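Local coordinates for protein endo-alpha-mannosidase (PDB 4ACY) that probably cleaves mannosidic linkages within N-glycans as a family 99 glycoside hydrolase, an endo-acting alpha-mannosidase built on a TIM-barrel fold, at residues Y46-G51 / N132-L137; E233-E238 / Q267-A272; T288-W293 / E329-T334. All coordinates share one frame; numbering follows the deposited sequence.

Contact 1: Y46-G51 / N132-L137. With FMT (formic acid), chain F.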
loop_
_atom_site.group_PDB
_atom_site.type_symbol
_atom_site.label_atom_id
_atom_site.label_comp_id
_atom_site.label_asym_id
_atom_site.label_seq_id
_atom_site.Cartn_x
_atom_site.Cartn_y
_atom_site.Cartn_z
ATOM N N TYR A 46 0.732 -0.480 -3.945
ATOM C CA TYR A 46 1.553 -1.001 -5.038
ATOM C C TYR A 46 3.017 -0.637 -4.822
ATOM O O TYR A 46 3.330 0.510 -4.470
ATOM C CB TYR A 46 1.069 -0.411 -6.370
ATOM C CG TYR A 46 1.791 -1.002 -7.557
ATOM C CD1 TYR A 46 1.348 -2.201 -8.135
ATOM C CD2 TYR A 46 2.924 -0.392 -8.086
ATOM C CE1 TYR A 46 2.029 -2.771 -9.194
ATOM C CE2 TYR A 46 3.621 -0.958 -9.165
ATOM C CZ TYR A 46 3.154 -2.150 -9.718
ATOM O OH TYR A 46 3.849 -2.731 -10.772
ATOM N N TYR A 47 3.907 -1.600 -5.063
ATOM C CA TYR A 47 5.343 -1.443 -4.842
ATOM C C TYR A 47 6.115 -1.567 -6.149
ATOM O O TYR A 47 5.987 -2.561 -6.880
ATOM C CB TYR A 47 5.833 -2.430 -3.760
ATOM C CG TYR A 47 5.159 -2.090 -2.453
ATOM C CD1 TYR A 47 3.877 -2.550 -2.166
ATOM C CD2 TYR A 47 5.764 -1.214 -1.546
ATOM C CE1 TYR A 47 3.216 -2.168 -1.003
ATOM C CE2 TYR A 47 5.114 -0.831 -0.390
ATOM C CZ TYR A 47 3.847 -1.305 -0.124
ATOM O OH TYR A 47 3.197 -0.927 1.036
ATOM N N ASN A 48 6.868 -0.517 -6.452
ATOM C CA ASN A 48 7.587 -0.417 -7.723
ATOM C C ASN A 48 9.100 -0.507 -7.528
ATOM O O ASN A 48 9.906 0.058 -8.296
ATOM C CB ASN A 48 7.183 0.863 -8.456
ATOM C CG ASN A 48 7.669 2.123 -7.748
ATOM O OD1 ASN A 48 8.008 2.099 -6.560
ATOM N ND2 ASN A 48 7.723 3.226 -8.486
ATOM N N TRP A 49 9.485 -1.267 -6.516
ATOM C CA TRP A 49 10.872 -1.294 -6.088
ATOM C C TRP A 49 11.644 -2.527 -6.540
ATOM O O TRP A 49 12.792 -2.683 -6.163
ATOM C CB TRP A 49 10.986 -1.082 -4.570
ATOM C CG TRP A 49 10.225 -2.040 -3.687
ATOM C CD1 TRP A 49 9.853 -3.336 -3.961
ATOM C CD2 TRP A 49 9.781 -1.769 -2.358
ATOM N NE1 TRP A 49 9.197 -3.884 -2.866
ATOM C CE2 TRP A 49 9.152 -2.940 -1.869
ATOM C CE3 TRP A 49 9.883 -0.648 -1.515
ATOM C CZ2 TRP A 49 8.602 -3.015 -0.580
ATOM C CZ3 TRP A 49 9.340 -0.721 -0.235
ATOM C CH2 TRP A 49 8.705 -1.896 0.222
ATOM N N TYR A 50 11.033 -3.355 -7.388
ATOM C CA TYR A 50 11.639 -4.631 -7.770
ATOM C C TYR A 50 12.495 -4.440 -9.003
ATOM O O TYR A 50 12.159 -3.656 -9.873
ATOM C CB TYR A 50 10.571 -5.692 -8.014
ATOM C CG TYR A 50 9.748 -5.960 -6.775
ATOM C CD1 TYR A 50 10.280 -6.682 -5.705
ATOM C CD2 TYR A 50 8.454 -5.460 -6.657
ATOM C CE1 TYR A 50 9.541 -6.912 -4.553
ATOM C CE2 TYR A 50 7.698 -5.699 -5.517
ATOM C CZ TYR A 50 8.257 -6.400 -4.465
ATOM O OH TYR A 50 7.505 -6.597 -3.337
ATOM N N GLY A 51 13.613 -5.155 -9.074
ATOM C CA GLY A 51 14.511 -5.005 -10.208
ATOM C C GLY A 51 15.233 -6.304 -10.440
ATOM O O GLY A 51 15.325 -7.116 -9.531
ATOM N N ASN A 132 11.669 8.620 -12.121
ATOM C CA ASN A 132 11.770 7.163 -12.227
ATOM C C ASN A 132 10.847 6.567 -13.285
ATOM O O ASN A 132 9.697 6.998 -13.460
ATOM C CB ASN A 132 11.584 6.477 -10.869
ATOM C CG ASN A 132 10.139 6.210 -10.540
ATOM O OD1 ASN A 132 9.583 5.170 -10.915
ATOM N ND2 ASN A 132 9.517 7.139 -9.819
ATOM N N GLN A 133 11.372 5.557 -13.970
ATOM C CA GLN A 133 10.756 4.996 -15.169
ATOM C C GLN A 133 9.404 4.343 -14.917
ATOM O O GLN A 133 8.496 4.471 -15.741
ATOM C CB GLN A 133 11.711 3.989 -15.830
ATOM N N SER A 134 9.271 3.660 -13.777
ATOM C CA SER A 134 8.104 2.822 -13.508
ATOM C C SER A 134 6.832 3.638 -13.333
ATOM O O SER A 134 5.768 3.220 -13.765
ATOM C CB SER A 134 8.325 1.917 -12.290
ATOM O OG SER A 134 8.560 2.685 -11.135
ATOM N N VAL A 135 6.942 4.816 -12.722
ATOM C CA VAL A 135 5.736 5.616 -12.477
ATOM C C VAL A 135 5.060 6.078 -13.773
ATOM O O VAL A 135 3.839 5.966 -13.912
ATOM C CB VAL A 135 5.986 6.783 -11.488
ATOM C CG1 VAL A 135 4.728 7.611 -11.333
ATOM C CG2 VAL A 135 6.395 6.217 -10.126
ATOM N N SER A 136 5.848 6.573 -14.722
ATOM C CA SER A 136 5.304 6.986 -16.020
ATOM C C SER A 136 4.627 5.831 -16.749
ATOM O O SER A 136 3.517 5.980 -17.277
ATOM C CB SER A 136 6.405 7.592 -16.886
ATOM O OG SER A 136 6.814 8.818 -16.314
ATOM N N LEU A 137 5.286 4.675 -16.753
ATOM C CA LEU A 137 4.730 3.471 -17.372
ATOM C C LEU A 137 3.448 3.024 -16.682
ATOM O O LEU A 137 2.511 2.589 -17.351
ATOM C CB LEU A 137 5.735 2.314 -17.339
ATOM C CG LEU A 137 7.085 2.440 -18.047
ATOM C CD1 LEU A 137 7.960 1.250 -17.671
ATOM C CD2 LEU A 137 6.900 2.537 -19.546
HETATM C C FMT F . 4.917 0.811 3.381
HETATM O O1 FMT F . 5.593 -0.173 3.704
HETATM O O2 FMT F . 4.337 0.917 2.299
#
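Asn-48 reaches from the loop after the first barrel strand to the opening turn of helix 133-145, and its side chain can be followed into that turn. Asn-48 CB already lies beside the hydroxyl of Ser-134, 3.5 Å from its OG. CG keeps the same company, because the first torsion (chi1 68°) sets it between the backbone N and the carbonyl carbon and turns the amide toward the helix. At the tip, Asn-48 ND2 comes within 2.8 Å of Ser-134 OG, a hydrogen bond that is weak because the N-H points well off the oxygen. Asn-48 ND2 also sits 3.7 Å from the Val-135 CG2 methyl. Asn-132 OD1 is 3.6 Å from Asn-48 ND2, and the two amide planes are almost perpendicular, 82° apart.

Ser-134 carries the interaction onward: its OG donates to Asn-132 OD1 at 2.7 Å, nearly along the C=O axis. Asn-132 is the N-cap of the helix, and its OD1 also accepts from Val-135 N at 3.2 Å, with that donor above the carbonyl plane. The cap amide is held at its other end too, since its ND2 bonds to Asp-129 O. On the far side of the loop, Tyr-47 OH donates to O2 of a bound formic acid at 2.5 Å and is also bonded to Tyr-248 OH; the acid probably comes from the crystallisation liquor.

The three polar groups form a short hydrogen-bonded chain. The serine hydroxyl accepts from Asn-48 while donating its own hydrogen bond to the capping carbonyl, an arrangement in which each bond may polarise the next. With two donors gripping Asn-132 OD1, the helix start is secured chiefly from within, and the loop joins it through the weaker outer link.

Contact 2: E233-E238 / Q267-A272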
loop_
_atom_site.group_PDB
_atom_site.type_symbol
_atom_site.label_atom_id
_atom_site.label_comp_id
_atom_site.label_asym_id
_atom_site.label_seq_id
_atom_site.Cartn_x
_atom_site.Cartn_y
_atom_site.Cartn_z
ATOM N N GLU A 233 -5.466 8.069 19.437
ATOM C CA GLU A 233 -4.617 9.106 18.859
ATOM C C GLU A 233 -5.250 9.782 17.629
ATOM O O GLU A 233 -4.620 10.609 16.968
ATOM C CB GLU A 233 -3.224 8.558 18.530
ATOM C CG GLU A 233 -2.399 8.244 19.767
ATOM C CD GLU A 233 -1.028 7.652 19.458
ATOM O OE1 GLU A 233 -0.691 7.401 18.274
ATOM O OE2 GLU A 233 -0.277 7.429 20.422
ATOM N N LEU A 234 -6.498 9.436 17.343
ATOM C CA LEU A 234 -7.228 10.063 16.234
ATOM C C LEU A 234 -7.280 11.606 16.295
ATOM O O LEU A 234 -7.222 12.263 15.251
ATOM C CB LEU A 234 -8.622 9.450 16.062
ATOM C CG LEU A 234 -8.683 8.028 15.484
ATOM C CD1 LEU A 234 -10.118 7.548 15.392
ATOM C CD2 LEU A 234 -8.030 7.968 14.107
ATOM N N PRO A 235 -7.352 12.201 17.510
ATOM C CA PRO A 235 -7.265 13.669 17.570
ATOM C C PRO A 235 -6.010 14.260 16.923
ATOM O O PRO A 235 -6.040 15.419 16.482
ATOM C CB PRO A 235 -7.267 13.957 19.081
ATOM C CG PRO A 235 -8.069 12.859 19.649
ATOM C CD PRO A 235 -7.733 11.632 18.821
ATOM N N ASP A 236 -4.920 13.483 16.853
ATOM C CA ASP A 236 -3.699 13.972 16.212
ATOM C C ASP A 236 -3.931 14.221 14.726
ATOM O O ASP A 236 -3.287 15.079 14.145
ATOM C CB ASP A 236 -2.518 13.009 16.387
ATOM C CG ASP A 236 -2.062 12.885 17.830
ATOM O OD1 ASP A 236 -2.424 13.741 18.658
ATOM O OD2 ASP A 236 -1.341 11.909 18.134
ATOM N N ILE A 237 -4.828 13.446 14.116
ATOM C CA ILE A 237 -5.200 13.667 12.710
ATOM C C ILE A 237 -5.786 15.071 12.552
ATOM O O ILE A 237 -5.458 15.789 11.608
ATOM C CB ILE A 237 -6.193 12.587 12.176
ATOM C CG1 ILE A 237 -5.563 11.179 12.214
ATOM C CG2 ILE A 237 -6.712 12.961 10.772
ATOM C CD1 ILE A 237 -4.238 11.031 11.430
ATOM N N GLU A 238 -6.626 15.461 13.508
ATOM C CA GLU A 238 -7.291 16.755 13.478
ATOM C C GLU A 238 -6.297 17.896 13.743
ATOM O O GLU A 238 -6.300 18.910 13.042
ATOM C CB GLU A 238 -8.468 16.757 14.470
ATOM C CG GLU A 238 -9.173 18.094 14.591
ATOM C CD GLU A 238 -10.665 17.982 14.864
ATOM O OE1 GLU A 238 -11.119 17.012 15.515
ATOM O OE2 GLU A 238 -11.391 18.894 14.415
ATOM N N GLN A 267 -14.784 4.729 12.179
ATOM C CA GLN A 267 -15.641 5.337 11.155
ATOM C C GLN A 267 -16.576 6.363 11.783
ATOM O O GLN A 267 -16.802 7.435 11.221
ATOM C CB GLN A 267 -16.462 4.269 10.420
ATOM C CG GLN A 267 -17.589 4.813 9.497
ATOM C CD GLN A 267 -17.084 5.689 8.342
ATOM O OE1 GLN A 267 -15.884 5.796 8.086
ATOM N NE2 GLN A 267 -18.020 6.333 7.644
ATOM N N GLN A 268 -17.124 6.016 12.945
ATOM C CA GLN A 268 -17.993 6.935 13.686
ATOM C C GLN A 268 -17.247 8.221 14.044
ATOM O O GLN A 268 -17.798 9.307 13.895
ATOM C CB GLN A 268 -18.556 6.272 14.953
ATOM C CG GLN A 268 -19.690 5.267 14.736
ATOM C CD GLN A 268 -20.064 4.508 16.024
ATOM O OE1 GLN A 268 -20.018 5.065 17.136
ATOM N NE2 GLN A 268 -20.439 3.236 15.877
ATOM N N TRP A 269 -15.999 8.091 14.500
ATOM C CA TRP A 269 -15.148 9.243 14.808
ATOM C C TRP A 269 -14.892 10.078 13.553
ATOM O O TRP A 269 -14.968 11.313 13.587
ATOM C CB TRP A 269 -13.805 8.795 15.414
ATOM C CG TRP A 269 -12.983 9.954 15.928
ATOM C CD1 TRP A 269 -12.983 10.457 17.203
ATOM C CD2 TRP A 269 -12.065 10.768 15.182
ATOM N NE1 TRP A 269 -12.123 11.518 17.296
ATOM C CE2 TRP A 269 -11.549 11.740 16.073
ATOM C CE3 TRP A 269 -11.635 10.778 13.847
ATOM C CZ2 TRP A 269 -10.614 12.703 15.678
ATOM C CZ3 TRP A 269 -10.708 11.738 13.455
ATOM C CH2 TRP A 269 -10.208 12.686 14.366
ATOM N N ALA A 270 -14.583 9.396 12.447
ATOM C CA ALA A 270 -14.301 10.066 11.186
ATOM C C ALA A 270 -15.481 10.933 10.757
ATOM O O ALA A 270 -15.302 12.097 10.408
ATOM C CB ALA A 270 -13.964 9.047 10.092
ATOM N N LYS A 271 -16.672 10.338 10.759
ATOM C CA LYS A 271 -17.906 11.026 10.373
ATOM C C LYS A 271 -18.124 12.240 11.284
ATOM O O LYS A 271 -18.374 13.354 10.806
ATOM C CB LYS A 271 -19.085 10.042 10.431
ATOM C CG LYS A 271 -20.422 10.538 9.879
ATOM C CD LYS A 271 -21.480 9.429 10.008
ATOM C CE LYS A 271 -22.913 9.979 10.009
ATOM N NZ LYS A 271 -23.568 9.790 8.681
ATOM N N ALA A 272 -17.987 12.031 12.591
ATOM C CA ALA A 272 -18.192 13.109 13.558
ATOM C C ALA A 272 -17.160 14.235 13.435
ATOM O O ALA A 272 -17.442 15.371 13.810
ATOM C CB ALA A 272 -18.234 12.551 14.994
#
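Trp-269 swings its indole out from helix 263-272 toward Leu-234 because CG stands anti to the backbone N (chi1 -172°), with the ring system turned roughly square to the CA-CB-CG plane. Leu-234 answers with CG anti to its carbonyl carbon (chi1 -72°), a choice that carries the branched end back along the indole while CB stays over it. The two side chains therefore run antiparallel, each beginning near where the other ends.

This is a clear case of a CH-pi contact made by a methylene group. Leu-234 CB rests 3.6 Å from the centroid of the six-membered ring of Trp-269, only 7° off the ring normal. CD1 of the same leucine, Leu-234, takes the neighbouring part of the indole, 3.8 Å from Trp-269 CG and equally near CD2, where the two rings fuse. The far end of the indole meets backbone instead: Leu-234 O approaches Trp-269 CH2 to 3.1 Å. That carbonyl, Leu-234 O, already accepts a backbone bond from Ile-237 N, at 2.9 Å, in the turn that leads into the adjoining helix, so the tryptophan is fitted against a peptide group already engaged in backbone bonding. Pro-235 N lies obliquely to the ring, 3.8 Å from Trp-269 CZ2. Glu-238 passes more loosely, its OE1 being taken up by a hydrogen bond to His-273 ND1, while the imidazole of His-273 stacks on the indole.

In the barrel, helix 235-239 follows strand 223-227 and helix 263-272 follows strand 244-246, so the contact joins successive helices of the outer layer. Beneath them runs strand 244-246, whose Phe-245 is touched by Leu-234 and Ile-237 from one side and by Ala-270 from the other helix; Ala-270 also reaches Phe-277 on strand 276-281.

Contact 3: T288-W293 / E329-T334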
loop_
_atom_site.group_PDB
_atom_site.type_symbol
_atom_site.label_atom_id
_atom_site.label_comp_id
_atom_site.label_asym_id
_atom_site.label_seq_id
_atom_site.Cartn_x
_atom_site.Cartn_y
_atom_site.Cartn_z
ATOM N N THR A 288 8.771 -13.813 7.598
ATOM C CA THR A 288 9.872 -14.463 8.305
ATOM C C THR A 288 11.135 -14.739 7.495
ATOM O O THR A 288 12.166 -15.091 8.092
ATOM C CB THR A 288 9.433 -15.738 9.033
ATOM O OG1 THR A 288 8.791 -16.617 8.102
ATOM C CG2 THR A 288 8.474 -15.409 10.167
ATOM N N ARG A 289 11.108 -14.626 6.165
ATOM C CA ARG A 289 12.365 -14.655 5.424
ATOM C C ARG A 289 13.201 -13.400 5.726
ATOM O O ARG A 289 14.409 -13.499 6.021
ATOM C CB ARG A 289 12.129 -14.849 3.921
ATOM C CG ARG A 289 11.581 -16.237 3.575
ATOM C CD ARG A 289 12.713 -17.202 3.255
ATOM N NE ARG A 289 12.980 -17.245 1.825
ATOM C CZ ARG A 289 14.062 -17.781 1.272
ATOM N NH1 ARG A 289 15.006 -18.333 2.029
ATOM N NH2 ARG A 289 14.198 -17.759 -0.044
ATOM N N ILE A 290 12.567 -12.225 5.657
ATOM C CA ILE A 290 13.282 -10.971 5.912
ATOM C C ILE A 290 13.352 -10.611 7.397
ATOM O O ILE A 290 14.236 -9.844 7.783
ATOM C CB ILE A 290 12.751 -9.770 5.071
ATOM C CG1 ILE A 290 11.300 -9.406 5.422
ATOM C CG2 ILE A 290 12.892 -10.045 3.570
ATOM C CD1 ILE A 290 11.056 -7.885 5.358
ATOM N N ARG A 291 12.441 -11.160 8.208
ATOM C CA ARG A 291 12.402 -10.915 9.668
ATOM C C ARG A 291 12.149 -12.216 10.450
ATOM O O ARG A 291 11.041 -12.457 10.937
ATOM C CB ARG A 291 11.339 -9.854 10.030
ATOM C CG ARG A 291 11.516 -8.518 9.329
ATOM C CD ARG A 291 10.415 -7.541 9.709
ATOM N NE ARG A 291 10.576 -6.251 9.042
ATOM C CZ ARG A 291 9.680 -5.703 8.223
ATOM N NH1 ARG A 291 8.532 -6.334 7.954
ATOM N NH2 ARG A 291 9.924 -4.511 7.688
ATOM N N PRO A 292 13.188 -13.057 10.599
ATOM C CA PRO A 292 12.981 -14.426 11.097
ATOM C C PRO A 292 12.379 -14.480 12.501
ATOM O O PRO A 292 11.752 -15.475 12.853
ATOM C CB PRO A 292 14.389 -15.035 11.103
ATOM C CG PRO A 292 15.206 -14.191 10.198
ATOM C CD PRO A 292 14.548 -12.838 10.065
ATOM N N TRP A 293 12.586 -13.404 13.269
ATOM C CA TRP A 293 12.128 -13.262 14.654
ATOM C C TRP A 293 10.664 -12.819 14.758
ATOM O O TRP A 293 10.104 -12.753 15.870
ATOM C CB TRP A 293 13.024 -12.222 15.374
ATOM C CG TRP A 293 13.213 -11.016 14.515
ATOM C CD1 TRP A 293 14.214 -10.799 13.613
ATOM C CD2 TRP A 293 12.325 -9.899 14.398
ATOM N NE1 TRP A 293 14.020 -9.614 12.958
ATOM C CE2 TRP A 293 12.870 -9.034 13.421
ATOM C CE3 TRP A 293 11.133 -9.530 15.047
ATOM C CZ2 TRP A 293 12.267 -7.820 13.071
ATOM C CZ3 TRP A 293 10.530 -8.332 14.698
ATOM C CH2 TRP A 293 11.092 -7.492 13.715
ATOM N N GLU A 329 3.466 -6.380 -1.847
ATOM C CA GLU A 329 4.513 -6.279 -0.825
ATOM C C GLU A 329 4.904 -7.717 -0.496
ATOM O O GLU A 329 4.444 -8.302 0.495
ATOM C CB GLU A 329 3.997 -5.538 0.414
ATOM C CG GLU A 329 5.017 -4.546 1.048
ATOM C CD GLU A 329 6.322 -5.190 1.538
ATOM O OE1 GLU A 329 6.626 -6.339 1.167
ATOM O OE2 GLU A 329 7.075 -4.512 2.296
ATOM N N TRP A 330 5.725 -8.288 -1.376
ATOM C CA TRP A 330 6.118 -9.685 -1.292
ATOM C C TRP A 330 6.884 -9.981 -0.014
ATOM O O TRP A 330 6.721 -11.064 0.566
ATOM C CB TRP A 330 6.913 -10.108 -2.546
ATOM C CG TRP A 330 6.009 -10.263 -3.738
ATOM C CD1 TRP A 330 5.695 -9.307 -4.657
ATOM C CD2 TRP A 330 5.259 -11.440 -4.108
ATOM N NE1 TRP A 330 4.820 -9.813 -5.590
ATOM C CE2 TRP A 330 4.524 -11.113 -5.268
ATOM C CE3 TRP A 330 5.137 -12.733 -3.567
ATOM C CZ2 TRP A 330 3.686 -12.040 -5.917
ATOM C CZ3 TRP A 330 4.304 -13.650 -4.212
ATOM C CH2 TRP A 330 3.588 -13.290 -5.374
ATOM N N HIS A 331 7.688 -9.022 0.454
ATOM C CA HIS A 331 8.516 -9.293 1.640
ATOM C C HIS A 331 7.655 -9.595 2.838
ATOM O O HIS A 331 8.083 -10.315 3.736
ATOM C CB HIS A 331 9.425 -8.117 2.009
ATOM C CG HIS A 331 10.213 -7.567 0.869
ATOM N ND1 HIS A 331 11.101 -8.326 0.134
ATOM C CD2 HIS A 331 10.272 -6.317 0.365
ATOM C CE1 HIS A 331 11.651 -7.565 -0.799
ATOM N NE2 HIS A 331 11.174 -6.339 -0.671
ATOM N N GLU A 332 6.441 -9.044 2.858
ATOM C CA GLU A 332 5.586 -9.153 4.033
ATOM C C GLU A 332 4.437 -10.141 3.865
ATOM O O GLU A 332 3.617 -10.305 4.763
ATOM C CB GLU A 332 5.064 -7.773 4.440
ATOM C CG GLU A 332 6.213 -6.885 4.909
ATOM C CD GLU A 332 5.772 -5.573 5.494
ATOM O OE1 GLU A 332 4.652 -5.096 5.175
ATOM O OE2 GLU A 332 6.590 -4.973 6.241
ATOM N N GLY A 333 4.417 -10.822 2.725
ATOM C CA GLY A 333 3.455 -11.911 2.522
ATOM C C GLY A 333 2.026 -11.412 2.503
ATOM O O GLY A 333 1.094 -12.145 2.846
ATOM N N THR A 334 1.852 -10.148 2.135
ATOM C CA THR A 334 0.516 -9.563 2.114
ATOM C C THR A 334 -0.053 -9.445 0.704
ATOM O O THR A 334 -1.145 -8.921 0.549
ATOM C CB THR A 334 0.498 -8.162 2.774
ATOM O OG1 THR A 334 1.415 -7.307 2.089
ATOM C CG2 THR A 334 0.883 -8.260 4.252
HETATM O O HOH W 1 9.824 -12.470 3.948
HETATM O O HOH W 2 8.363 -3.084 5.848
#
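Arg-291 and Glu-332 meet as two flat groups that are not coplanar: the guanidinium and carboxylate planes are turned 54° apart. The arginine is extended from CG to NE, and Arg-291 NH1 donates to Glu-332 OE2 at 2.9 Å in an almost straight bond (175°) that forms a salt bridge. The oxygen lies in the guanidinium plane but is met on its anti side, 23° out of the carboxylate plane. The direct contact is monodentate, through one N-H and one oxygen; NH2 instead reaches the same OE2 through a water, 2.8 Å from Arg-291 NH2. NH1 has a second acid in Asp-287.

Ile-290 lies over the guanidinium face with its CD1, and the same methyl packs 3.7 Å from His-331 CB, the two side chains crossing at about a right angle. A second water joins the backbones, accepting from Ile-290 N and donating to His-331 O. The imidazole turns away to bond Ala-87 O and His-61 ND1.

The segments lie in loops after adjacent strands 276-281 and 322-324, at the C-terminal barrel end where TIM-barrel glycosidases carry active sites, so this one is probably near. His-64 of strand 64-66, in the small antiparallel sheet, touches Ile-290.

The three contacts show how chemistry follows place in a TIM barrel. Contacts 1 and 3 involve loops that follow the barrel strands: contact 1 is polar, built on a chain of neutral amide and hydroxyl groups, while contact 3 joins a salt bridge and waters to isoleucine packing. They also touch directly: Tyr-50 OH lies 3.1 Å from Trp-330 N, and Trp-49 packs on Glu-329 and His-331. Contact 2 stands apart, its nearest atoms about 18 Å from contact 1 and about 19 Å from contact 3, and joins two outer helices by apolar packing on an indole. All three are only partly buried; exposed residues take part in contact 2 alone.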